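Local coordinates for protein beta-agarase (Persicobacter, PDB 6AII) that probably cleaves the beta-1,4 linkages of agarose to release neoagarobiose, as the catalytic domain of a family GH16 beta-agarase, at residues A164-A167 and W168-K171; P193-E197 and G198-T202; D301-I304 and Y305-E309. All blocks are in the same frame, centred on the assembly; numbering follows the deposited sequence.

Interaction 1. Residues A164-A167 and W168-K171; sequences AMNA and WFAK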
ATOM      1  N   ALA A 164     -17.352  14.788   4.902  1.00 21.08           N
ATOM      2  CA  ALA A 164     -17.162  14.300   3.493  1.00 21.61           C
ATOM      3  C   ALA A 164     -15.920  14.966   2.880  1.00 20.50           C
ATOM      4  O   ALA A 164     -15.506  14.572   1.757  1.00 21.10           O
ATOM      5  CB  ALA A 164     -18.367  14.533   2.637  1.00 24.41           C
ATOM      6  N   MET A 165     -15.385  16.004   3.544  1.00 21.10           N
ATOM      7  CA  MET A 165     -14.179  16.622   3.001  1.00 21.33           C
ATOM      8  C   MET A 165     -13.027  15.634   3.155  1.00 21.09           C
ATOM      9  O   MET A 165     -12.812  15.074   4.202  1.00 21.94           O
ATOM     10  CB  MET A 165     -13.897  17.957   3.703  1.00 26.10           C
ATOM     11  CG  MET A 165     -15.014  18.903   3.337  1.00 28.31           C
ATOM     12  SD  MET A 165     -14.761  20.579   4.062  1.00 35.91           S
ATOM     13  CE  MET A 165     -14.476  20.208   5.779  1.00 37.87           C
ATOM     14  N   ASN A 166     -12.222  15.549   2.089  1.00 20.35           N
ATOM     15  CA  ASN A 166     -11.109  14.577   2.129  1.00 20.26           C
ATOM     16  C   ASN A 166      -9.719  15.219   2.289  1.00 23.30           C
ATOM     17  O   ASN A 166      -8.711  14.532   2.199  1.00 21.35           O
ATOM     18  CB  ASN A 166     -11.094  13.751   0.838  1.00 19.50           C
ATOM     19  CG  ASN A 166     -10.408  12.413   1.018  1.00 20.97           C
ATOM     20  OD1 ASN A 166     -10.610  11.768   2.044  1.00 19.39           O
ATOM     21  ND2 ASN A 166      -9.697  11.944  -0.019  1.00 18.36           N
ATOM     22  N   ALA A 167      -9.616  16.517   2.522  1.00 22.23           N
ATOM     23  CA  ALA A 167      -8.297  17.195   2.552  1.00 23.84           C
ATOM     24  C   ALA A 167      -7.322  16.589   3.536  1.00 23.83           C
ATOM     25  O   ALA A 167      -6.146  16.336   3.136  1.00 23.98           O
ATOM     26  CB  ALA A 167      -8.496  18.659   2.854  1.00 28.32           C
ATOM     27  N   TRP A 168      -7.683  16.296   4.798  1.00 25.75           N
ATOM     28  CA  TRP A 168      -6.691  15.729   5.735  1.00 28.16           C
ATOM     29  C   TRP A 168      -6.164  14.414   5.210  1.00 28.11           C
ATOM     30  O   TRP A 168      -4.970  14.050   5.272  1.00 26.95           O
ATOM     31  CB  TRP A 168      -7.264  15.583   7.194  1.00 30.36           C
ATOM     32  CG  TRP A 168      -6.280  15.008   8.195  1.00 27.30           C
ATOM     33  CD1 TRP A 168      -5.580  15.761   9.096  1.00 30.57           C
ATOM     34  CD2 TRP A 168      -5.854  13.651   8.416  1.00 29.30           C
ATOM     35  NE1 TRP A 168      -4.763  14.959   9.835  1.00 30.44           N
ATOM     36  CE2 TRP A 168      -4.894  13.668   9.463  1.00 31.53           C
ATOM     37  CE3 TRP A 168      -6.142  12.400   7.870  1.00 34.54           C
ATOM     38  CZ2 TRP A 168      -4.263  12.529   9.945  1.00 31.43           C
ATOM     39  CZ3 TRP A 168      -5.516  11.270   8.327  1.00 36.10           C
ATOM     40  CH2 TRP A 168      -4.551  11.326   9.349  1.00 37.96           C
ATOM     41  N   PHE A 169      -7.059  13.545   4.720  1.00 21.65           N
ATOM     42  CA  PHE A 169      -6.726  12.264   4.329  1.00 23.55           C
ATOM     43  C   PHE A 169      -5.860  12.339   3.071  1.00 28.92           C
ATOM     44  O   PHE A 169      -4.876  11.643   3.025  1.00 32.11           O
ATOM     45  CB  PHE A 169      -7.955  11.387   4.126  1.00 22.97           C
ATOM     46  CG  PHE A 169      -8.729  11.256   5.419  1.00 22.30           C
ATOM     47  CD1 PHE A 169      -8.384  10.295   6.345  1.00 32.48           C
ATOM     48  CD2 PHE A 169      -9.742  12.140   5.696  1.00 23.99           C
ATOM     49  CE1 PHE A 169      -9.076  10.224   7.549  1.00 32.72           C
ATOM     50  CE2 PHE A 169     -10.387  12.086   6.919  1.00 28.75           C
ATOM     51  CZ  PHE A 169     -10.042  11.140   7.821  1.00 27.19           C
ATOM     52  N   ALA A 170      -6.193  13.209   2.126  1.00 20.52           N
ATOM     53  CA  ALA A 170      -5.537  13.143   0.817  1.00 19.01           C
ATOM     54  C   ALA A 170      -4.072  13.550   0.960  1.00 19.87           C
ATOM     55  O   ALA A 170      -3.269  13.177   0.103  1.00 16.58           O
ATOM     56  CB  ALA A 170      -6.251  14.061  -0.175  1.00 17.98           C
ATOM     57  N   LYS A 171      -3.699  14.342   1.935  1.00 17.99           N
ATOM     58  CA  LYS A 171      -2.352  14.849   1.928  1.00 18.23           C
ATOM     59  C   LYS A 171      -1.334  13.839   2.477  1.00 17.68           C
ATOM     60  O   LYS A 171      -0.127  14.033   2.331  1.00 17.78           O
ATOM     61  CB  LYS A 171      -2.262  16.161   2.683  1.00 19.51           C
ATOM     62  CG  LYS A 171      -2.347  16.047   4.187  1.00 20.90           C
ATOM     63  CD  LYS A 171      -2.448  17.450   4.814  1.00 25.16           C
ATOM     64  CE  LYS A 171      -2.545  17.409   6.315  1.00 29.36           C
ATOM     65  NZ  LYS A 171      -2.549  18.828   6.799  1.00 35.12           N
TER
HETATM   66  O   HOH W   1     -10.199  15.234   5.478  1.00 43.13           O

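Interaction 2. Residues P193-E197 and G198-T202; sequences PRDEE and GVYGT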
ATOM      1  N   PRO A 193       2.832   0.804  14.993  1.00 20.43           N
ATOM      2  CA  PRO A 193       3.311   2.103  15.461  1.00 20.89           C
ATOM      3  C   PRO A 193       2.276   3.175  15.134  1.00 19.75           C
ATOM      4  O   PRO A 193       1.633   3.130  14.095  1.00 19.89           O
ATOM      5  CB  PRO A 193       4.601   2.328  14.672  1.00 19.99           C
ATOM      6  CG  PRO A 193       4.394   1.495  13.454  1.00 22.20           C
ATOM      7  CD  PRO A 193       3.724   0.246  13.971  1.00 20.63           C
ATOM      8  N   ARG A 194       2.021   4.051  16.125  1.00 19.98           N
ATOM      9  CA  ARG A 194       1.084   5.153  15.990  1.00 18.37           C
ATOM     10  C   ARG A 194       1.258   6.042  17.218  1.00 19.85           C
ATOM     11  O   ARG A 194       1.939   5.642  18.217  1.00 21.36           O
ATOM     12  CB  ARG A 194      -0.364   4.674  15.870  1.00 20.87           C
ATOM     13  CG  ARG A 194      -0.817   3.762  17.008  1.00 22.65           C
ATOM     14  CD  ARG A 194      -2.031   2.945  16.610  1.00 25.13           C
ATOM     15  NE  ARG A 194      -2.592   2.053  17.636  1.00 28.52           N
ATOM     16  CZ  ARG A 194      -3.722   2.300  18.284  1.00 31.97           C
ATOM     17  NH1 ARG A 194      -4.335   3.456  18.073  1.00 29.57           N
ATOM     18  NH2 ARG A 194      -4.283   1.343  19.040  1.00 28.29           N
ATOM     19  N   ASP A 195       0.671   7.197  17.144  1.00 20.64           N
ATOM     20  CA  ASP A 195       0.862   8.218  18.210  1.00 19.81           C
ATOM     21  C   ASP A 195       0.498   7.632  19.585  1.00 20.99           C
ATOM     22  O   ASP A 195       1.274   7.879  20.536  1.00 22.67           O
ATOM     23  CB  ASP A 195       0.092   9.507  17.957  1.00 19.62           C
ATOM     24  CG  ASP A 195       0.533  10.310  16.754  1.00 22.16           C
ATOM     25  OD1 ASP A 195       1.554   9.934  16.152  1.00 21.54           O
ATOM     26  OD2 ASP A 195      -0.163  11.300  16.456  1.00 23.89           O
ATOM     27  N   GLU A 196      -0.600   6.894  19.645  1.00 21.18           N
ATOM     28  CA  GLU A 196      -1.165   6.346  20.885  1.00 23.74           C
ATOM     29  C   GLU A 196      -0.245   5.259  21.432  1.00 25.05           C
ATOM     30  O   GLU A 196      -0.334   4.935  22.629  1.00 28.16           O
ATOM     31  CB  GLU A 196      -2.595   5.841  20.702  1.00 24.53           C
ATOM     32  CG  GLU A 196      -3.574   6.933  20.318  1.00 26.13           C
ATOM     33  CD  GLU A 196      -3.533   7.345  18.847  1.00 28.75           C
ATOM     34  OE1 GLU A 196      -2.940   6.571  18.030  1.00 26.74           O
ATOM     35  OE2 GLU A 196      -4.095   8.407  18.526  1.00 26.97           O
ATOM     36  N   GLU A 197       0.665   4.713  20.617  1.00 23.01           N
ATOM     37  CA  GLU A 197       1.645   3.748  21.110  1.00 24.61           C
ATOM     38  C   GLU A 197       3.003   4.417  21.362  1.00 24.09           C
ATOM     39  O   GLU A 197       3.962   3.741  21.766  1.00 26.02           O
ATOM     40  CB  GLU A 197       1.787   2.612  20.106  1.00 22.13           C
ATOM     41  CG  GLU A 197       0.570   1.758  19.915  1.00 24.28           C
ATOM     42  CD  GLU A 197       0.339   0.685  20.986  1.00 27.55           C
ATOM     43  OE1 GLU A 197       1.019   0.753  22.054  1.00 27.65           O
ATOM     44  OE2 GLU A 197      -0.458  -0.231  20.705  1.00 30.53           O
ATOM     45  N   GLY A 198       3.124   5.715  21.141  1.00 22.63           N
ATOM     46  CA  GLY A 198       4.344   6.426  21.362  1.00 23.32           C
ATOM     47  C   GLY A 198       5.359   6.314  20.244  1.00 25.03           C
ATOM     48  O   GLY A 198       6.547   6.505  20.466  1.00 26.98           O
ATOM     49  N   VAL A 199       4.875   6.087  19.011  1.00 22.14           N
ATOM     50  CA  VAL A 199       5.753   6.072  17.863  1.00 20.27           C
ATOM     51  C   VAL A 199       5.173   7.044  16.812  1.00 21.17           C
ATOM     52  O   VAL A 199       4.137   6.729  16.215  1.00 21.31           O
ATOM     53  CB  VAL A 199       5.936   4.646  17.293  1.00 24.19           C
ATOM     54  CG1 VAL A 199       6.935   4.651  16.150  1.00 22.92           C
ATOM     55  CG2 VAL A 199       6.353   3.628  18.344  1.00 27.04           C
ATOM     56  N   TYR A 200       5.826   8.189  16.640  1.00 21.61           N
ATOM     57  CA  TYR A 200       5.344   9.352  15.938  1.00 20.40           C
ATOM     58  C   TYR A 200       5.731   9.346  14.441  1.00 21.19           C
ATOM     59  O   TYR A 200       6.677   8.661  14.022  1.00 21.95           O
ATOM     60  CB  TYR A 200       5.827  10.611  16.663  1.00 22.31           C
ATOM     61  CG  TYR A 200       5.358  10.597  18.100  1.00 24.66           C
ATOM     62  CD1 TYR A 200       4.011  10.699  18.385  1.00 30.65           C
ATOM     63  CD2 TYR A 200       6.258  10.399  19.130  1.00 30.83           C
ATOM     64  CE1 TYR A 200       3.558  10.630  19.697  1.00 32.07           C
ATOM     65  CE2 TYR A 200       5.821  10.327  20.436  1.00 33.29           C
ATOM     66  CZ  TYR A 200       4.471  10.398  20.705  1.00 33.57           C
ATOM     67  OH  TYR A 200       4.066  10.331  22.013  1.00 43.46           O
ATOM     68  N   GLY A 201       4.997  10.144  13.671  1.00 19.55           N
ATOM     69  CA  GLY A 201       5.375  10.422  12.297  1.00 22.01           C
ATOM     70  C   GLY A 201       4.809   9.416  11.301  1.00 25.38           C
ATOM     71  O   GLY A 201       5.070   9.560  10.104  1.00 28.07           O
ATOM     72  N   THR A 202       3.983   8.452  11.721  1.00 19.49           N
ATOM     73  CA  THR A 202       3.535   7.387  10.819  1.00 19.08           C
ATOM     74  C   THR A 202       2.629   7.945   9.703  1.00 19.82           C
ATOM     75  O   THR A 202       2.458   7.271   8.664  1.00 21.80           O
ATOM     76  CB  THR A 202       2.798   6.251  11.544  1.00 20.15           C
ATOM     77  OG1 THR A 202       1.640   6.820  12.173  1.00 19.99           O
ATOM     78  CG2 THR A 202       3.695   5.520  12.527  1.00 20.36           C
TER
HETATM   79  O   HOH W   2      -0.001   4.644  12.491  1.00 21.23           O
HETATM   80  O   HOH W   3       2.616   8.097  14.382  1.00 19.51           O
HETATM   81  O   HOH W   4       2.935  11.781  14.653  1.00 22.65           O

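Interaction 3. Residues D301-I304 and Y305-E309; sequences DGEI and YGRPE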
ATOM      1  N   ASP A 301     -21.707   9.863  -7.489  1.00 22.39           N
ATOM      2  CA  ASP A 301     -21.986   9.540  -8.871  1.00 23.88           C
ATOM      3  C   ASP A 301     -21.408  10.579  -9.825  1.00 22.33           C
ATOM      4  O   ASP A 301     -20.853  10.211 -10.878  1.00 24.06           O
ATOM      5  CB  ASP A 301     -23.509   9.462  -9.055  1.00 28.19           C
ATOM      6  CG  ASP A 301     -24.192   8.272  -8.412  1.00 32.73           C
ATOM      7  OD1 ASP A 301     -23.512   7.384  -7.827  1.00 27.40           O
ATOM      8  OD2 ASP A 301     -25.458   8.225  -8.541  1.00 33.54           O
ATOM      9  N   GLY A 302     -21.511  11.853  -9.470  1.00 23.64           N
ATOM     10  CA  GLY A 302     -20.982  12.935 -10.318  1.00 27.21           C
ATOM     11  C   GLY A 302     -19.506  12.733 -10.573  1.00 26.41           C
ATOM     12  O   GLY A 302     -19.032  12.894 -11.692  1.00 25.97           O
ATOM     13  N   GLU A 303     -18.789  12.384  -9.500  1.00 22.75           N
ATOM     14  CA  GLU A 303     -17.332  12.155  -9.624  1.00 22.66           C
ATOM     15  C   GLU A 303     -17.048  10.902 -10.454  1.00 19.84           C
ATOM     16  O   GLU A 303     -16.240  10.931 -11.399  1.00 21.77           O
ATOM     17  CB  GLU A 303     -16.738  12.034  -8.224  1.00 20.02           C
ATOM     18  CG  GLU A 303     -16.646  13.346  -7.461  1.00 21.34           C
ATOM     19  CD  GLU A 303     -16.527  13.218  -5.939  1.00 21.43           C
ATOM     20  OE1 GLU A 303     -16.453  12.106  -5.396  1.00 22.11           O
ATOM     21  OE2 GLU A 303     -16.471  14.287  -5.263  1.00 20.87           O
ATOM     22  N   ILE A 304     -17.576   9.769 -10.065  1.00 20.30           N
ATOM     23  CA  ILE A 304     -17.180   8.484 -10.693  1.00 20.02           C
ATOM     24  C   ILE A 304     -17.642   8.401 -12.144  1.00 22.38           C
ATOM     25  O   ILE A 304     -16.935   7.815 -12.970  1.00 21.99           O
ATOM     26  CB  ILE A 304     -17.609   7.275  -9.845  1.00 20.26           C
ATOM     27  CG1 ILE A 304     -16.823   6.028 -10.218  1.00 20.12           C
ATOM     28  CG2 ILE A 304     -19.140   7.045  -9.878  1.00 22.14           C
ATOM     29  CD1 ILE A 304     -16.813   4.914  -9.143  1.00 20.76           C
ATOM     30  N   TYR A 305     -18.816   8.958 -12.467  1.00 23.39           N
ATOM     31  CA  TYR A 305     -19.268   8.965 -13.865  1.00 22.59           C
ATOM     32  C   TYR A 305     -18.732  10.183 -14.629  1.00 26.50           C
ATOM     33  O   TYR A 305     -18.552  10.058 -15.811  1.00 26.72           O
ATOM     34  CB  TYR A 305     -20.802   8.985 -13.909  1.00 23.78           C
ATOM     35  CG  TYR A 305     -21.457   7.785 -13.281  1.00 22.45           C
ATOM     36  CD1 TYR A 305     -20.987   6.504 -13.487  1.00 25.86           C
ATOM     37  CD2 TYR A 305     -22.538   7.946 -12.428  1.00 26.08           C
ATOM     38  CE1 TYR A 305     -21.584   5.405 -12.891  1.00 26.05           C
ATOM     39  CE2 TYR A 305     -23.144   6.861 -11.809  1.00 25.79           C
ATOM     40  CZ  TYR A 305     -22.692   5.583 -12.082  1.00 25.37           C
ATOM     41  OH  TYR A 305     -23.293   4.496 -11.496  1.00 26.36           O
ATOM     42  N   GLY A 306     -18.419  11.269 -13.988  1.00 24.71           N
ATOM     43  CA  GLY A 306     -17.940  12.423 -14.685  1.00 26.22           C
ATOM     44  C   GLY A 306     -16.479  12.338 -15.035  1.00 26.58           C
ATOM     45  O   GLY A 306     -16.020  12.890 -16.069  1.00 26.30           O
ATOM     46  N   ARG A 307     -15.688  11.696 -14.161  1.00 22.22           N
ATOM     47  CA  ARG A 307     -14.254  11.549 -14.406  1.00 23.60           C
ATOM     48  C   ARG A 307     -13.812  10.101 -14.174  1.00 24.25           C
ATOM     49  O   ARG A 307     -12.991   9.799 -13.292  1.00 22.22           O
ATOM     50  CB  ARG A 307     -13.500  12.444 -13.423  1.00 24.34           C
ATOM     51  CG  ARG A 307     -13.897  13.909 -13.517  1.00 27.13           C
ATOM     52  CD  ARG A 307     -13.097  14.838 -12.648  1.00 27.71           C
ATOM     53  NE  ARG A 307     -13.466  14.757 -11.234  1.00 27.44           N
ATOM     54  CZ  ARG A 307     -12.760  14.152 -10.262  1.00 30.99           C
ATOM     55  NH1 ARG A 307     -11.610  13.533 -10.531  1.00 24.67           N
ATOM     56  NH2 ARG A 307     -13.265  14.142  -9.026  1.00 30.38           N
ATOM     57  N   PRO A 308     -14.246   9.201 -15.033  1.00 22.91           N
ATOM     58  CA  PRO A 308     -13.922   7.778 -14.915  1.00 21.63           C
ATOM     59  C   PRO A 308     -12.416   7.486 -14.932  1.00 23.51           C
ATOM     60  O   PRO A 308     -11.943   6.629 -14.202  1.00 22.09           O
ATOM     61  CB  PRO A 308     -14.654   7.093 -16.085  1.00 25.58           C
ATOM     62  CG  PRO A 308     -14.998   8.222 -17.040  1.00 29.26           C
ATOM     63  CD  PRO A 308     -15.134   9.455 -16.198  1.00 26.39           C
ATOM     64  N   GLU A 309     -11.679   8.221 -15.744  1.00 23.68           N
ATOM     65  CA  GLU A 309     -10.262   7.938 -15.857  1.00 25.52           C
ATOM     66  C   GLU A 309      -9.513   8.339 -14.582  1.00 23.57           C
ATOM     67  O   GLU A 309      -8.508   7.736 -14.255  1.00 24.22           O
ATOM     68  CB  GLU A 309      -9.710   8.629 -17.111  1.00 32.67           C
ATOM     69  CG  GLU A 309      -8.329   8.178 -17.521  1.00 41.38           C
ATOM     70  CD  GLU A 309      -8.207   6.756 -18.055  1.00 44.12           C
ATOM     71  OE1 GLU A 309      -9.193   6.176 -18.624  1.00 44.74           O
ATOM     72  OE2 GLU A 309      -7.133   6.218 -17.825  1.00 43.47           O
TER

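Interaction 1. Residues A164-A167 and W168-K171
Asn166 O accepts the N-H of Ala170 at 2.8 Å. This i to i+4 bond closes the first turn of the short helix 167-170, in which Asn166 holds the N-cap position. Its side chain caps nothing. With CG anti to the backbone N (chi1 -156°), the amide turns toward the loop after strand 144-151, where ND2 gives hydrogen bonds to Gly154 O and Tyr152 O. The amide also meets the helix. Its OD1 lies 3.4 Å from Phe169 CB and approaches the ring obliquely. The two side chains cross at about a right angle, yet the amide and ring planes are only 13° apart. ND2 sits 4.0 Å from Ala170 CB. With an alanine here, Gly154 O and Tyr152 O would probably lose the donor that ties the helix start to their loop, and Phe169 would lose its amide neighbour. On the helix, the indole of Trp168 brings CE3 over one face of the Phe169 ring, offset toward the rim. The next backbone bond, Lys171 N to Ala167 O, is weak at 3.4 Å. Ahead of the helix a water bridges the chain: it donates to Met165 O at 2.9 Å and accepts from Trp168 N at 2.8 Å.

Interaction 2. Residues P193-E197 and G198-T202
Pro193 and Val199 meet through carbon, with Pro193 CB 3.6 Å from Val199 CG1. Val199 holds this methyl anti to its backbone N (chi1 -176°), a torsion that sets CG1 against the proline ring. Val199 also packs on Tyr191, Phe262 and Val264, so this side of the turn is buried. Thr202 reaches the same proline at a slant. Its CG2 methyl lies 3.5 Å from Pro193 O, while a water links that oxygen to Thr202 OG1. Across the turn, Asp195 and Tyr200 form a more exposed pair. Asp195 OD1 comes to the edge of the phenol ring, 3.4 Å from Tyr200 CD1, and carboxylate and ring planes are 47° apart. One ring face lies over Gly198 C. OD1 also accepts from two waters. The first donates to Val199 O too and takes the N-H of Thr202. The second takes the N-H of Gly201. The end of Glu197 leads away from the turn: OE1 makes a salt bridge with Lys267 and a hydrogen bond with Tyr268.

The backbone holds the turn, which lies in the loop between strands 189-191 and 203-204. Arg194 O receives Glu197 N at 2.9 Å and Val199 N at 3.1 Å, from opposite faces of its carbonyl plane. Gly198 N donates to Asp195 O at 2.9 Å. Gly198 has positive phi (81°), where a CB would clash with Glu197 O. The 3-10 turn 195-197 thus ends in a Schellman motif: a 6-to-1 bond from Val199 to Arg194, a 5-to-2 bond from Gly198 to Asp195, and glycine at C'.

Interaction 3. Residues D301-I304 and Y305-E309
Ile304 CG2 sits squarely over one face of the Tyr305 ring, 4.1 Å from the ring centroid and 8° off its normal. This is a CH-pi contact between neighbours on helix 301-306. Ile304 and Glu303 form the buried side, where Ile304 packs on Ala80, Arg82 and His311. Asp301, Gly302, Tyr305, Gly306 and Pro308 are exposed. Tyr305 CG is anti to its own carbonyl carbon (chi1 -62°), which lays the ring alongside Asp301, with CE2 3.8 Å from Asp301 CB. Both ends of this pair reach Arg82: Asp301 OD1 by a salt bridge to its side chain, Tyr305 OH by a hydrogen bond to its carbonyl. Three backbone bonds run down the helix. Tyr305 N to Asp301 O, Gly306 N to Gly302 O and Arg307 N to Glu303 O are each 2.9 Å. At Pro308 contact is slight: its CA gives a C-H...O contact to Ile304 O at 3.6 Å.

Glu303 and Arg307 lie side by side, pointing the same way. Glu303 CG is 3.8 Å from Arg307 NH2, but the charged atoms, OE2 and NH2, stay 4.9 Å apart. Each has closer partners elsewhere: Glu303 in Arg160 and Asp157 N, Arg307 in Asp310 and Asp157 OD1. The two charges therefore probably interact only weakly with each other, and each is likely to be balanced mainly by those partners.

How the interactions relate
Interactions 1 and 3 lie on the same side of the chain's centre, with their own centres 18 Å apart and nearest atoms about 7 Å apart. Arg160 spans them: it bonds to Ala164 O and to Glu303. Interaction 2 has its centre 20 Å from that of interaction 1 and 36 Å from that of interaction 3. Strand 173-181, which follows interaction 1, pairs with the end of interaction 2 through Leu175 and Thr202. All three are loop or short-helix elements around a beta-sandwich. Interaction 1 is tied to the loop that follows strand 144-151; that strand itself probably carries the GH16 catalytic motif. None of the contacts supplies a calcium ligand.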